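Local coordinates for aldehyde dehydrogenase family protein (Pseudomonas syringae pv. tomato, PDB 5IUV) that probably oxidises indole-3-acetaldehyde to the auxin indole-3-acetic acid, with NAD+ as the electron acceptor, at residues A[82-85]-A[86-90]; A[110-113]-A[114-117]; A[315-318]-A[319-323]; A[442-445]-A[446-450]. One frame throughout, in Å; residues are numbered along the deposited sequence.

Contact 1: residues A[82-85]-A[86-90]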
loop_
_atom_site.group_PDB
_atom_site.type_symbol
_atom_site.label_atom_id
_atom_site.label_comp_id
_atom_site.label_asym_id
_atom_site.label_seq_id
_atom_site.Cartn_x
_atom_site.Cartn_y
_atom_site.Cartn_z
ATOM N N LYS A 82 -14.356 -1.583 17.799
ATOM C CA LYS A 82 -14.541 -1.336 19.227
ATOM C C LYS A 82 -13.255 -0.822 19.891
ATOM O O LYS A 82 -13.316 0.033 20.766
ATOM C CB LYS A 82 -15.032 -2.602 19.935
ATOM C CG LYS A 82 -16.464 -3.006 19.593
ATOM C CD LYS A 82 -16.726 -4.438 20.069
ATOM C CE LYS A 82 -18.209 -4.769 20.129
ATOM N NZ LYS A 82 -18.887 -4.549 18.825
ATOM N N ARG A 83 -12.093 -1.331 19.478
ATOM C CA ARG A 83 -10.827 -0.799 19.991
ATOM C C ARG A 83 -10.662 0.664 19.589
ATOM O O ARG A 83 -10.212 1.485 20.378
ATOM C CB ARG A 83 -9.629 -1.616 19.495
ATOM C CG ARG A 83 -9.646 -3.051 19.984
ATOM C CD ARG A 83 -8.258 -3.644 20.126
ATOM N NE ARG A 83 -7.428 -3.519 18.929
ATOM C CZ ARG A 83 -7.559 -4.259 17.834
ATOM N NH1 ARG A 83 -8.521 -5.167 17.747
ATOM N NH2 ARG A 83 -6.738 -4.073 16.812
ATOM N N LYS A 84 -11.021 0.973 18.350
ATOM C CA LYS A 84 -11.025 2.342 17.860
ATOM C C LYS A 84 -11.871 3.251 18.756
ATOM O O LYS A 84 -11.407 4.303 19.196
ATOM C CB LYS A 84 -11.552 2.391 16.419
ATOM C CG LYS A 84 -11.832 3.800 15.908
ATOM C CD LYS A 84 -12.259 3.821 14.422
ATOM C CE LYS A 84 -13.622 3.158 14.230
ATOM N NZ LYS A 84 -14.134 3.279 12.823
ATOM N N ALA A 85 -13.110 2.842 19.019
ATOM C CA ALA A 85 -14.028 3.637 19.840
ATOM C C ALA A 85 -13.468 3.888 21.240
ATOM O O ALA A 85 -13.587 4.985 21.780
ATOM C CB ALA A 85 -15.397 2.947 19.933
ATOM N N THR A 86 -12.856 2.863 21.817
ATOM C CA THR A 86 -12.275 2.976 23.149
ATOM C C THR A 86 -11.078 3.924 23.154
ATOM O O THR A 86 -10.944 4.748 24.057
ATOM C CB THR A 86 -11.850 1.596 23.681
ATOM O OG1 THR A 86 -13.003 0.753 23.762
ATOM C CG2 THR A 86 -11.217 1.702 25.065
ATOM N N MET A 87 -10.221 3.823 22.138
ATOM C CA MET A 87 -9.045 4.697 22.053
ATOM C C MET A 87 -9.444 6.161 21.893
ATOM O O MET A 87 -8.811 7.059 22.458
ATOM C CB MET A 87 -8.125 4.269 20.898
ATOM C CG MET A 87 -7.404 2.931 21.121
ATOM S SD MET A 87 -6.409 2.877 22.631
ATOM C CE MET A 87 -5.136 4.093 22.277
ATOM N N ILE A 88 -10.510 6.397 21.140
ATOM C CA ILE A 88 -11.023 7.748 20.949
ATOM C C ILE A 88 -11.638 8.295 22.249
ATOM O O ILE A 88 -11.429 9.463 22.586
ATOM C CB ILE A 88 -12.037 7.780 19.780
ATOM C CG1 ILE A 88 -11.309 7.451 18.472
ATOM C CG2 ILE A 88 -12.721 9.135 19.673
ATOM C CD1 ILE A 88 -12.241 7.161 17.272
ATOM N N ARG A 89 -12.355 7.456 22.998
ATOM C CA ARG A 89 -12.848 7.863 24.322
ATOM C C ARG A 89 -11.695 8.154 25.285
ATOM O O ARG A 89 -11.774 9.079 26.091
ATOM C CB ARG A 89 -13.761 6.789 24.932
ATOM C CG ARG A 89 -15.144 6.699 24.289
ATOM C CD ARG A 89 -16.110 5.890 25.160
ATOM N NE ARG A 89 -15.613 4.543 25.438
ATOM C CZ ARG A 89 -15.819 3.494 24.646
ATOM N NH1 ARG A 89 -16.511 3.635 23.522
ATOM N NH2 ARG A 89 -15.337 2.303 24.977
ATOM N N PHE A 90 -10.635 7.354 25.194
ATOM C CA PHE A 90 -9.430 7.541 26.010
ATOM C C PHE A 90 -8.854 8.926 25.724
ATOM O O PHE A 90 -8.569 9.700 26.643
ATOM C CB PHE A 90 -8.415 6.428 25.701
ATOM C CG PHE A 90 -7.229 6.351 26.661
ATOM C CD1 PHE A 90 -7.134 7.175 27.774
ATOM C CD2 PHE A 90 -6.203 5.443 26.419
ATOM C CE1 PHE A 90 -6.031 7.086 28.641
ATOM C CE2 PHE A 90 -5.102 5.342 27.277
ATOM C CZ PHE A 90 -5.019 6.170 28.387
HETATM O O HOH W 1 -15.757 0.210 22.477
#

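Contact 2: residues A[110-113]-A[114-117]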
loop_
_atom_site.group_PDB
_atom_site.type_symbol
_atom_site.label_atom_id
_atom_site.label_comp_id
_atom_site.label_asym_id
_atom_site.label_seq_id
_atom_site.Cartn_x
_atom_site.Cartn_y
_atom_site.Cartn_z
ATOM N N GLY A 110 8.337 21.225 35.138
ATOM C CA GLY A 110 8.673 22.632 35.016
ATOM C C GLY A 110 8.366 23.391 33.738
ATOM O O GLY A 110 8.706 24.566 33.646
ATOM N N LYS A 111 7.734 22.763 32.752
ATOM C CA LYS A 111 7.466 23.479 31.502
ATOM C C LYS A 111 6.303 24.467 31.697
ATOM O O LYS A 111 5.477 24.280 32.588
ATOM C CB LYS A 111 7.184 22.498 30.355
ATOM C CG LYS A 111 5.811 21.867 30.371
ATOM C CD LYS A 111 5.580 21.082 29.087
ATOM C CE LYS A 111 6.651 20.017 28.899
ATOM N NZ LYS A 111 6.675 19.503 27.514
ATOM N N PRO A 112 6.256 25.539 30.887
ATOM C CA PRO A 112 5.214 26.560 31.060
ATOM C C PRO A 112 3.809 25.984 30.932
ATOM O O PRO A 112 3.583 25.118 30.089
ATOM C CB PRO A 112 5.504 27.552 29.925
ATOM C CG PRO A 112 6.956 27.360 29.618
ATOM C CD PRO A 112 7.184 25.886 29.794
ATOM N N ILE A 113 2.889 26.456 31.767
ATOM C CA ILE A 113 1.527 25.935 31.801
ATOM C C ILE A 113 0.826 26.104 30.449
ATOM O O ILE A 113 0.035 25.251 30.043
ATOM C CB ILE A 113 0.687 26.616 32.927
ATOM C CG1 ILE A 113 -0.672 25.930 33.078
ATOM C CG2 ILE A 113 0.534 28.123 32.688
ATOM C CD1 ILE A 113 -0.565 24.466 33.488
ATOM N N SER A 114 1.141 27.186 29.742
ATOM C CA SER A 114 0.544 27.431 28.436
ATOM C C SER A 114 1.032 26.408 27.414
ATOM O O SER A 114 0.288 26.034 26.509
ATOM C CB SER A 114 0.840 28.852 27.959
ATOM O OG SER A 114 0.022 29.785 28.648
ATOM N N ASP A 115 2.276 25.954 27.559
ATOM C CA ASP A 115 2.783 24.869 26.715
ATOM C C ASP A 115 2.140 23.526 27.077
ATOM O O ASP A 115 1.729 22.783 26.195
ATOM C CB ASP A 115 4.306 24.753 26.815
ATOM C CG ASP A 115 5.035 25.942 26.201
ATOM O OD1 ASP A 115 4.391 26.776 25.529
ATOM O OD2 ASP A 115 6.267 26.033 26.387
ATOM N N SER A 116 2.060 23.212 28.368
ATOM C CA SER A 116 1.400 21.978 28.807
ATOM C C SER A 116 -0.026 21.881 28.280
ATOM O O SER A 116 -0.449 20.840 27.774
ATOM C CB SER A 116 1.370 21.885 30.339
ATOM O OG SER A 116 2.668 21.793 30.885
ATOM N N LEU A 117 -0.756 22.980 28.409
ATOM C CA LEU A 117 -2.160 23.047 28.030
ATOM C C LEU A 117 -2.347 23.107 26.511
ATOM O O LEU A 117 -3.266 22.488 25.965
ATOM C CB LEU A 117 -2.814 24.261 28.695
ATOM C CG LEU A 117 -4.338 24.325 28.774
ATOM C CD1 LEU A 117 -4.878 23.180 29.619
ATOM C CD2 LEU A 117 -4.786 25.669 29.337
#

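Contact 3: residues A[315-318]-A[319-323]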
loop_
_atom_site.group_PDB
_atom_site.type_symbol
_atom_site.label_atom_id
_atom_site.label_comp_id
_atom_site.label_asym_id
_atom_site.label_seq_id
_atom_site.Cartn_x
_atom_site.Cartn_y
_atom_site.Cartn_z
ATOM N N LYS A 315 25.647 35.725 7.375
ATOM C CA LYS A 315 25.901 35.526 8.798
ATOM C C LYS A 315 25.859 36.831 9.601
ATOM O O LYS A 315 25.231 36.894 10.660
ATOM C CB LYS A 315 27.247 34.827 8.979
ATOM C CG LYS A 315 27.917 35.068 10.313
ATOM C CD LYS A 315 27.308 34.232 11.408
ATOM C CE LYS A 315 28.317 34.010 12.518
ATOM N NZ LYS A 315 28.831 35.290 13.084
ATOM N N ASP A 316 26.511 37.874 9.092
ATOM C CA ASP A 316 26.584 39.143 9.811
ATOM C C ASP A 316 25.224 39.823 9.945
ATOM O O ASP A 316 24.975 40.546 10.908
ATOM C CB ASP A 316 27.575 40.091 9.127
ATOM C CG ASP A 316 29.019 39.686 9.351
ATOM O OD1 ASP A 316 29.289 38.961 10.332
ATOM O OD2 ASP A 316 29.886 40.101 8.552
ATOM N N ARG A 317 24.350 39.596 8.974
ATOM C CA ARG A 317 23.003 40.143 9.032
ATOM C C ARG A 317 22.076 39.240 9.850
ATOM O O ARG A 317 21.211 39.725 10.575
ATOM C CB ARG A 317 22.438 40.336 7.618
ATOM C CG ARG A 317 21.018 40.879 7.595
ATOM C CD ARG A 317 20.316 40.613 6.268
ATOM N NE ARG A 317 18.874 40.823 6.386
ATOM C CZ ARG A 317 17.991 40.526 5.437
ATOM N NH1 ARG A 317 18.399 40.002 4.288
ATOM N NH2 ARG A 317 16.699 40.747 5.641
ATOM N N PHE A 318 22.275 37.927 9.740
ATOM C CA PHE A 318 21.343 36.945 10.305
ATOM C C PHE A 318 21.508 36.740 11.809
ATOM O O PHE A 318 20.516 36.629 12.529
ATOM C CB PHE A 318 21.495 35.598 9.580
ATOM C CG PHE A 318 20.448 34.571 9.947
ATOM C CD1 PHE A 318 19.101 34.809 9.696
ATOM C CD2 PHE A 318 20.815 33.355 10.504
ATOM C CE1 PHE A 318 18.135 33.861 10.017
ATOM C CE2 PHE A 318 19.854 32.398 10.828
ATOM C CZ PHE A 318 18.514 32.652 10.589
ATOM N N LEU A 319 22.746 36.672 12.285
ATOM C CA LEU A 319 22.972 36.402 13.704
ATOM C C LEU A 319 22.329 37.453 14.631
ATOM O O LEU A 319 21.740 37.081 15.644
ATOM C CB LEU A 319 24.468 36.274 14.003
ATOM C CG LEU A 319 24.808 36.008 15.476
ATOM C CD1 LEU A 319 24.091 34.762 15.991
ATOM C CD2 LEU A 319 26.318 35.896 15.672
ATOM N N PRO A 320 22.412 38.757 14.286
ATOM C CA PRO A 320 21.690 39.710 15.140
ATOM C C PRO A 320 20.178 39.500 15.136
ATOM O O PRO A 320 19.526 39.758 16.149
ATOM C CB PRO A 320 22.044 41.070 14.528
ATOM C CG PRO A 320 23.352 40.854 13.875
ATOM C CD PRO A 320 23.307 39.452 13.341
ATOM N N MET A 321 19.628 39.037 14.016
ATOM C CA MET A 321 18.204 38.727 13.950
ATOM C C MET A 321 17.858 37.574 14.890
ATOM O O MET A 321 16.799 37.571 15.517
ATOM C CB MET A 321 17.790 38.386 12.515
ATOM C CG MET A 321 18.094 39.488 11.507
ATOM S SD MET A 321 17.762 38.992 9.802
ATOM C CE MET A 321 16.000 38.688 9.890
ATOM N N VAL A 322 18.755 36.594 14.976
ATOM C CA VAL A 322 18.541 35.431 15.829
ATOM C C VAL A 322 18.658 35.812 17.308
ATOM O O VAL A 322 17.879 35.345 18.143
ATOM C CB VAL A 322 19.539 34.295 15.496
ATOM C CG1 VAL A 322 19.396 33.141 16.479
ATOM C CG2 VAL A 322 19.326 33.807 14.069
ATOM N N ILE A 323 19.620 36.670 17.622
ATOM C CA ILE A 323 19.771 37.184 18.980
ATOM C C ILE A 323 18.530 37.960 19.429
ATOM O O ILE A 323 18.040 37.761 20.536
ATOM C CB ILE A 323 21.005 38.084 19.099
ATOM C CG1 ILE A 323 22.268 37.265 18.834
ATOM C CG2 ILE A 323 21.075 38.731 20.478
ATOM C CD1 ILE A 323 23.515 38.095 18.742
#

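Contact 4: residues A[442-445]-A[446-450]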
loop_
_atom_site.group_PDB
_atom_site.type_symbol
_atom_site.label_atom_id
_atom_site.label_comp_id
_atom_site.label_asym_id
_atom_site.label_seq_id
_atom_site.Cartn_x
_atom_site.Cartn_y
_atom_site.Cartn_z
ATOM N N HIS A 442 15.545 20.038 -2.498
ATOM C CA HIS A 442 15.316 18.595 -2.551
ATOM C C HIS A 442 16.623 17.801 -2.476
ATOM O O HIS A 442 16.699 16.786 -1.786
ATOM C CB HIS A 442 14.542 18.225 -3.819
ATOM C CG HIS A 442 13.074 18.522 -3.733
ATOM N ND1 HIS A 442 12.209 17.780 -2.958
ATOM C CD2 HIS A 442 12.321 19.484 -4.319
ATOM C CE1 HIS A 442 10.986 18.270 -3.071
ATOM N NE2 HIS A 442 11.028 19.303 -3.894
ATOM N N LEU A 443 17.645 18.253 -3.192
ATOM C CA LEU A 443 18.933 17.559 -3.169
ATOM C C LEU A 443 19.592 17.636 -1.792
ATOM O O LEU A 443 20.184 16.658 -1.321
ATOM C CB LEU A 443 19.860 18.128 -4.248
ATOM C CG LEU A 443 19.360 17.855 -5.671
ATOM C CD1 LEU A 443 20.276 18.470 -6.730
ATOM C CD2 LEU A 443 19.193 16.357 -5.896
ATOM N N THR A 444 19.488 18.786 -1.132
ATOM C CA THR A 444 20.087 18.908 0.195
ATOM C C THR A 444 19.324 18.049 1.193
ATOM O O THR A 444 19.928 17.314 1.972
ATOM C CB THR A 444 20.120 20.362 0.692
ATOM O OG1 THR A 444 20.875 21.161 -0.226
ATOM C CG2 THR A 444 20.761 20.442 2.081
ATOM N N ALA A 445 17.996 18.130 1.155
ATOM C CA ALA A 445 17.164 17.317 2.038
ATOM C C ALA A 445 17.485 15.834 1.869
ATOM O O ALA A 445 17.606 15.089 2.842
ATOM C CB ALA A 445 15.680 17.577 1.769
ATOM N N ARG A 446 17.638 15.422 0.620
ATOM C CA ARG A 446 17.934 14.037 0.285
ATOM C C ARG A 446 19.276 13.577 0.859
ATOM O O ARG A 446 19.436 12.413 1.239
ATOM C CB ARG A 446 17.917 13.873 -1.236
ATOM C CG ARG A 446 18.068 12.454 -1.728
ATOM C CD ARG A 446 17.937 12.387 -3.249
ATOM N NE ARG A 446 16.558 12.555 -3.712
ATOM C CZ ARG A 446 16.204 12.628 -4.994
ATOM N NH1 ARG A 446 17.130 12.559 -5.939
ATOM N NH2 ARG A 446 14.930 12.773 -5.331
ATOM N N ALA A 447 20.228 14.502 0.945
ATOM C CA ALA A 447 21.590 14.168 1.359
ATOM C C ALA A 447 21.775 14.151 2.883
ATOM O O ALA A 447 22.757 13.604 3.381
ATOM C CB ALA A 447 22.583 15.149 0.725
ATOM N N LEU A 448 20.847 14.750 3.621
ATOM C CA LEU A 448 20.948 14.772 5.084
ATOM C C LEU A 448 20.518 13.446 5.698
ATOM O O LEU A 448 19.421 12.967 5.430
ATOM C CB LEU A 448 20.100 15.903 5.662
ATOM C CG LEU A 448 20.485 17.296 5.164
ATOM C CD1 LEU A 448 19.442 18.305 5.585
ATOM C CD2 LEU A 448 21.854 17.692 5.695
ATOM N N ARG A 449 21.379 12.862 6.526
ATOM C CA ARG A 449 21.101 11.573 7.148
ATOM C C ARG A 449 20.332 11.765 8.451
ATOM O O ARG A 449 20.892 11.661 9.548
ATOM C CB ARG A 449 22.403 10.806 7.398
ATOM C CG ARG A 449 23.247 10.580 6.137
ATOM C CD ARG A 449 22.566 9.614 5.182
ATOM N NE ARG A 449 22.742 8.217 5.576
ATOM C CZ ARG A 449 22.236 7.179 4.913
ATOM N NH1 ARG A 449 21.504 7.366 3.820
ATOM N NH2 ARG A 449 22.455 5.950 5.352
ATOM N N ALA A 450 19.042 12.053 8.327
ATOM C CA ALA A 450 18.210 12.353 9.490
ATOM C C ALA A 450 16.779 11.871 9.269
ATOM O O ALA A 450 16.271 11.914 8.145
ATOM C CB ALA A 450 18.229 13.842 9.779
#

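Contact 1: residues A[82-85]-A[86-90]
Early in helix 80-96, R89 folds back along the helix surface onto A85, one turn before it, while I88 keeps company with K84. The geometry of R89 follows from two torsions: CG stands anti to the carbonyl carbon, and the bend at chi3 (-57°) swings the guanidinium toward the preceding turn. One of its faces then lies over A85 O, which sits 3.6 Å from the plane of the R89 guanidinium, nearer the border of the group than its centre; T86 CA meets the same face. R89 NH1 also approaches A85 CB, at 3.8 Å. A water at the edge of the guanidinium, in its plane, accepts from R89 NH2 (3.3 Å) and donates to K82 O (3.0 Å), so K82 O is gripped twice, by this water and by T86 N. The backbone keeps the regular i to i+4 ladder of an alpha helix, in which R89 N also binds A85 O at 3.0 Å. The helix packs against helices 113-134 and 170-183 of the Rossmann-type coenzyme-binding domain, touching both through M87, and R89 NE reaches out to A210 O. K84 CG touches I88 CD1 at 3.7 Å, the two chains running alongside. Beyond that apolar stretch K84 NZ forms salt bridges with D136 of its own chain and with E133 of the second subunit, which brings this helix into the subunit interface. On the buried side M87 curls tightly, bent at both chi2 and chi3, and its CG lies 3.2 Å from R83 O.

Contact 2: residues A[110-113]-A[114-117]
With chi1 at 76°, K111 CG is wedged between its own backbone N and carbonyl carbon, and S116 OG, set anti to its carbonyl carbon, comes to meet it. The gap from K111 CG to S116 OG is 3.2 Å, and K111 CD follows at 3.5 Å from the same oxygen. D115 takes the same first torsion as S116 (chi1 -68°), which carries its carboxylate back to the proline ring, where D115 OD2 lies 3.5 Å from P112 CD. Helix 113-134 begins here. P112 occupies the N-cap position, and its carbonyl opens the hydrogen-bond ladder: P112 O takes S116 N at 3.0 Å, nearly straight at 166° and in the carbonyl plane, and also a weak bond from D115 N. I113 O continues the pattern, binding L117 N at 2.9 Å.

The polar ends find partners farther off. S116 OG is hydrogen-bonded to T106 OG1, while K111 NZ makes a salt bridge with D120 and a hydrogen bond to N168 O. K111 also packs on F169; N168 and F169 are both indole-3-acetate-binding residues, so the lysine lies next to the substrate site. G110, with positive phi, ends helix 98-109, and the chain turns at once into helix 113-134, whose first turn packs by S116 and L117 on helix 98-109 and by I113 and L117 on helix 6-15.

Contact 3: residues A[315-318]-A[319-323]
V322 and F318 meet with a methyl over a ring: V322 CG2 lies 3.8 Å from the centroid of the F318 ring, 21° off its normal, a CH-pi contact shifted from the ring centre to the side of F318 CE2, 3.6 Å from the same methyl. F318 CG is anti to the backbone N (chi1 -172°), which leans the ring forward along helix 312-326 over the next turn. K315 and L319, by contrast, extend alongside each other off the same flank, with K315 NZ at 3.7 Å from L319 CD2. The third pair is slanted: M321 lies at an angle to the extended R317 chain, and M321 SD comes within 4.0 Å of R317 NE.

The helix is kinked at P320, whose nitrogen has no hydrogen to give. Its ring atom P320 CD instead presses on D316 O at 3.1 Å. L319 N still binds K315 O at 3.0 Å before the break, and V322 N binds F318 O after it. The buried flank covers a sheet of the catalytic domain, F318 resting on strand 307-311 and V322 on strand 382-389, while M321 faces helix 283-295. Chemically the side-chain contacts are mainly dispersive, even where R317 and K315 take part; the charge of K315 NZ is met by a salt bridge to D389, which L319 borders with its methyl.

Contact 4: residues A[442-445]-A[446-450]
T444 O is shared between two amides, A447 N at 3.0 Å and L448 N at 3.2 Å, and each amide has a second acceptor as well, L443 O for A447 and A445 O for L448. All four bonds are weak. They mark the end of helix 438-447 in a beta-alpha-beta unit, between strands 430-434 and 452-455, where i to i+3 bonds join the alpha-helical i to i+4 ones before the chain leaves helical geometry at L448. Just one residue earlier the bond is still firm, R446 N to H442 O at 2.9 Å.

The helix end is also an assembly surface. K491 NZ of the third subunit bonds to A445 O and L448 O, and H442 NE2 is hydrogen-bonded to H442 NE2 of the fourth subunit. R446, its CG anti to the backbone N (chi1 -174°), carries its guanidinium off the helix to weak bonds with backbone oxygens of the second subunit; on the way R446 NH1 comes 4.3 Å from L443 CD2. L448 packs on A431 and V433 of strand 430-434 and on V453 of strand 452-455, and its CG presses on T444 O at 3.2 Å.

In the fold
The four contacts come in series along the chain, two in the coenzyme-binding domain and two in the catalytic domain. Contacts 1 and 2, on helix 80-96 and at the start of helix 113-134, have their centres about 27 Å apart. Contacts 3 and 4, about 25 Å apart between centres, both pack on the sheet that holds strands 307-311, 382-389, 430-434 and 452-455, helix 312-326 touching the first two and helix 438-447 the last two. Contacts 1 and 3 fall on opposite sides of the chain's centre, with their own centres about 49 Å apart. Contact 2 neighbours the substrate pocket, whereas contacts 1 and 4 lie at subunit interfaces of the four-chain assembly.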